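Local structure of uncharacterized protein ScGH5_18 (Streptomyces cattleya, 7LR8) at residues V220-W226 with R262-E268. The protein is a glycoside hydrolase of family GH5, subfamily 18, that binds the disaccharide Man-beta-1,4-GlcNAc of the N-glycan core and probably cleaves its beta-mannosidic link. The protein carries 1 engineered substitution. Numbering follows the deposited sequence.
With BMA (beta-D-mannopyranose), chain D; NAG (2-acetamido-2-deoxy-beta-D-glucopyranose), chain C.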
loop_
_atom_site.group_PDB
_atom_site.type_symbol
_atom_site.label_atom_id
_atom_site.label_comp_id
_atom_site.label_asym_id
_atom_site.label_seq_id
_atom_site.Cartn_x
_atom_site.Cartn_y
_atom_site.Cartn_z
ATOM N N VAL B 220 30.458 -0.302 -0.810
ATOM C CA VAL B 220 30.889 -1.552 -0.188
ATOM C C VAL B 220 29.900 -2.621 -0.627
ATOM O O VAL B 220 28.794 -2.321 -1.076
ATOM C CB VAL B 220 30.951 -1.460 1.360
ATOM C CG1 VAL B 220 31.880 -0.327 1.811
ATOM C CG2 VAL B 220 29.562 -1.268 1.950
ATOM N N THR B 221 30.307 -3.888 -0.510
ATOM C CA THR B 221 29.396 -4.986 -0.824
ATOM C C THR B 221 28.589 -5.335 0.418
ATOM O O THR B 221 29.164 -5.573 1.485
ATOM C CB THR B 221 30.157 -6.224 -1.299
ATOM O OG1 THR B 221 31.019 -5.875 -2.384
ATOM C CG2 THR B 221 29.188 -7.307 -1.751
ATOM N N ALA B 222 27.267 -5.378 0.284
ATOM C CA ALA B 222 26.408 -5.767 1.392
ATOM C C ALA B 222 25.916 -7.189 1.171
ATOM O O ALA B 222 25.451 -7.523 0.078
ATOM C CB ALA B 222 25.228 -4.807 1.535
ATOM N N VAL B 223 26.044 -8.028 2.193
ATOM C CA VAL B 223 25.486 -9.377 2.159
ATOM C C VAL B 223 24.550 -9.550 3.346
ATOM O O VAL B 223 24.769 -8.992 4.432
ATOM C CB VAL B 223 26.579 -10.471 2.167
ATOM C CG1 VAL B 223 27.391 -10.417 0.870
ATOM C CG2 VAL B 223 27.481 -10.319 3.374
ATOM N N HIS B 224 23.489 -10.329 3.122
ATOM C CA HIS B 224 22.483 -10.645 4.129
ATOM C C HIS B 224 22.448 -12.162 4.280
ATOM O O HIS B 224 22.072 -12.863 3.334
ATOM C CB HIS B 224 21.101 -10.133 3.710
ATOM C CG HIS B 224 21.020 -8.649 3.511
ATOM N ND1 HIS B 224 20.021 -8.063 2.761
ATOM C CD2 HIS B 224 21.791 -7.633 3.970
ATOM C CE1 HIS B 224 20.178 -6.751 2.767
ATOM N NE2 HIS B 224 21.251 -6.463 3.486
ATOM N N SER B 225 22.825 -12.670 5.464
ATOM C CA SER B 225 23.037 -14.106 5.659
ATOM C C SER B 225 21.878 -14.730 6.434
ATOM O O SER B 225 21.694 -14.445 7.625
ATOM C CB SER B 225 24.348 -14.361 6.389
ATOM O OG SER B 225 24.522 -15.759 6.557
ATOM N N TRP B 226 21.137 -15.620 5.777
ATOM C CA TRP B 226 19.918 -16.196 6.348
ATOM C C TRP B 226 19.897 -17.691 6.081
ATOM O O TRP B 226 19.644 -18.118 4.946
ATOM C CB TRP B 226 18.677 -15.513 5.769
ATOM C CG TRP B 226 18.542 -14.135 6.294
ATOM C CD1 TRP B 226 18.821 -12.967 5.637
ATOM C CD2 TRP B 226 18.126 -13.772 7.607
ATOM N NE1 TRP B 226 18.580 -11.893 6.464
ATOM C CE2 TRP B 226 18.178 -12.365 7.690
ATOM C CE3 TRP B 226 17.748 -14.502 8.735
ATOM C CZ2 TRP B 226 17.816 -11.675 8.846
ATOM C CZ3 TRP B 226 17.392 -13.815 9.891
ATOM C CH2 TRP B 226 17.439 -12.423 9.942
ATOM N N ARG B 262 38.177 -4.068 -1.059
ATOM C CA ARG B 262 36.827 -3.526 -0.925
ATOM C C ARG B 262 36.148 -4.150 0.290
ATOM O O ARG B 262 36.111 -5.380 0.407
ATOM C CB ARG B 262 35.999 -3.809 -2.180
ATOM C CG ARG B 262 34.514 -3.421 -2.061
ATOM C CD ARG B 262 33.782 -3.782 -3.350
ATOM N NE ARG B 262 32.335 -3.572 -3.350
ATOM C CZ ARG B 262 31.721 -2.502 -3.864
ATOM N NH1 ARG B 262 32.436 -1.496 -4.372
ATOM N NH2 ARG B 262 30.389 -2.430 -3.855
ATOM N N PRO B 263 35.641 -3.352 1.227
ATOM C CA PRO B 263 35.000 -3.935 2.411
ATOM C C PRO B 263 33.715 -4.665 2.055
ATOM O O PRO B 263 32.998 -4.290 1.122
ATOM C CB PRO B 263 34.709 -2.715 3.296
ATOM C CG PRO B 263 35.625 -1.629 2.774
ATOM C CD PRO B 263 35.705 -1.884 1.298
ATOM N N VAL B 264 33.434 -5.725 2.814
ATOM C CA VAL B 264 32.177 -6.466 2.729
ATOM C C VAL B 264 31.421 -6.254 4.035
ATOM O O VAL B 264 31.942 -6.548 5.116
ATOM C CB VAL B 264 32.398 -7.964 2.468
ATOM C CG1 VAL B 264 31.045 -8.672 2.285
ATOM C CG2 VAL B 264 33.268 -8.166 1.237
ATOM N N TRP B 265 30.194 -5.740 3.934
ATOM C CA TRP B 265 29.361 -5.439 5.096
ATOM C C TRP B 265 28.360 -6.574 5.287
ATOM O O TRP B 265 27.462 -6.764 4.464
ATOM C CB TRP B 265 28.659 -4.093 4.900
ATOM C CG TRP B 265 27.829 -3.611 6.069
ATOM C CD1 TRP B 265 27.619 -4.252 7.265
ATOM C CD2 TRP B 265 27.105 -2.381 6.143
ATOM N NE1 TRP B 265 26.806 -3.488 8.073
ATOM C CE2 TRP B 265 26.471 -2.342 7.399
ATOM C CE3 TRP B 265 26.915 -1.307 5.252
ATOM C CZ2 TRP B 265 25.686 -1.261 7.802
ATOM C CZ3 TRP B 265 26.140 -0.245 5.656
ATOM C CH2 TRP B 265 25.521 -0.230 6.909
ATOM N N LEU B 266 28.518 -7.349 6.362
ATOM C CA LEU B 266 27.481 -8.310 6.737
ATOM C C LEU B 266 26.348 -7.516 7.368
ATOM O O LEU B 266 26.292 -7.309 8.581
ATOM C CB LEU B 266 28.040 -9.366 7.688
ATOM C CG LEU B 266 27.018 -10.390 8.148
ATOM C CD1 LEU B 266 26.512 -11.224 6.973
ATOM C CD2 LEU B 266 27.669 -11.290 9.215
ATOM N N GLN B 267 25.450 -7.019 6.516
ATOM C CA GLN B 267 24.452 -6.044 6.911
ATOM C C GLN B 267 23.204 -6.669 7.506
ATOM O O GLN B 267 22.415 -5.956 8.139
ATOM C CB GLN B 267 24.081 -5.184 5.693
ATOM C CG GLN B 267 23.401 -3.889 6.027
ATOM C CD GLN B 267 22.928 -3.180 4.781
ATOM O OE1 GLN B 267 22.302 -3.797 3.915
ATOM N NE2 GLN B 267 23.228 -1.890 4.673
ATOM N N GLU B 268 23.014 -7.974 7.319
ATOM C CA GLU B 268 22.011 -8.738 8.052
ATOM C C GLU B 268 22.568 -10.102 8.390
ATOM O O GLU B 268 23.160 -10.768 7.537
ATOM C CB GLU B 268 20.716 -8.955 7.265
ATOM C CG GLU B 268 19.942 -7.693 7.017
ATOM C CD GLU B 268 18.734 -7.930 6.133
ATOM O OE1 GLU B 268 18.388 -9.114 5.899
ATOM O OE2 GLU B 268 18.146 -6.932 5.679
HETATM C C1 BMA D . 15.376 -10.282 5.313
HETATM C C2 BMA D . 15.096 -8.880 5.944
HETATM C C3 BMA D . 13.656 -8.836 6.414
HETATM C C4 BMA D . 13.300 -10.153 7.231
HETATM C C5 BMA D . 14.570 -11.005 7.513
HETATM C C6 BMA D . 14.274 -12.320 8.199
HETATM O O2 BMA D . 15.315 -7.830 5.015
HETATM O O3 BMA D . 12.760 -8.593 5.301
HETATM O O4 BMA D . 12.714 -9.768 8.444
HETATM O O5 BMA D . 15.206 -11.353 6.270
HETATM O O6 BMA D . 13.417 -13.084 7.315
HETATM C C1 NAG C . 13.224 -13.782 1.932
HETATM C C2 NAG C . 12.155 -13.026 2.720
HETATM C C3 NAG C . 12.684 -11.656 3.164
HETATM C C4 NAG C . 14.031 -11.784 3.873
HETATM C C5 NAG C . 14.982 -12.562 2.962
HETATM C C6 NAG C . 16.356 -12.813 3.532
HETATM C C7 NAG C . 9.723 -13.187 2.345
HETATM C C8 NAG C . 8.609 -12.978 1.356
HETATM N N2 NAG C . 10.952 -12.878 1.915
HETATM O O1 NAG C . 12.760 -15.062 1.659
HETATM O O3 NAG C . 11.737 -11.020 4.013
HETATM O O4 NAG C . 14.515 -10.470 4.151
HETATM O O5 NAG C . 14.420 -13.853 2.693
HETATM O O6 NAG C . 17.209 -13.396 2.555
HETATM O O7 NAG C . 9.516 -13.607 3.483
HETATM O O HOH W 1 17.243 -8.948 3.089
#
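Glu268 lays its carboxylate flat over one face of the His224 imidazole, the two planes 3° apart and CD 3.6 Å from His224 CG. From that position its OE1 accepts the indole N-H of Trp226, NE1 to OE1 2.8 Å, with the oxygen close to the ring plane. A water that bonds His224 ND1 also donates to Glu268 OE1 and bonds O2 of the mannose, while Glu268 OE2 lies 3.0 Å from that same O2 and forms a salt bridge with Arg54. The Trp226 indole turns one face to the mannose, whose O5 sits 3.4 Å from NE1.

These groups stand at the C-terminal ends of neighbouring parallel strands, 221-225 and 264-269, in the (beta/alpha)8 barrel of GH5, where the sugar is bound. A beta bulge slips the register by one residue: Val223 pairs with Leu266, but His224 pairs with Glu268, which brings both side chains to the same face of the sheet.

Behind this shell, Gln267 fixes the rotation of the imidazole: Gln267 OE1 accepts a straight hydrogen bond from His224 NE2 (2.9 Å), in the ring plane and on a lone pair of the amide oxygen; the amide nitrogen of Gln267 is in turn bonded to Thr149 OG1. At the far end of the strands, the extended Arg262 chain lets NE donate a hydrogen bond to Thr221 OG1 (2.8 Å), in the guanidinium plane, and NH1 hydrogen-bonds the carbonyl of Gly218.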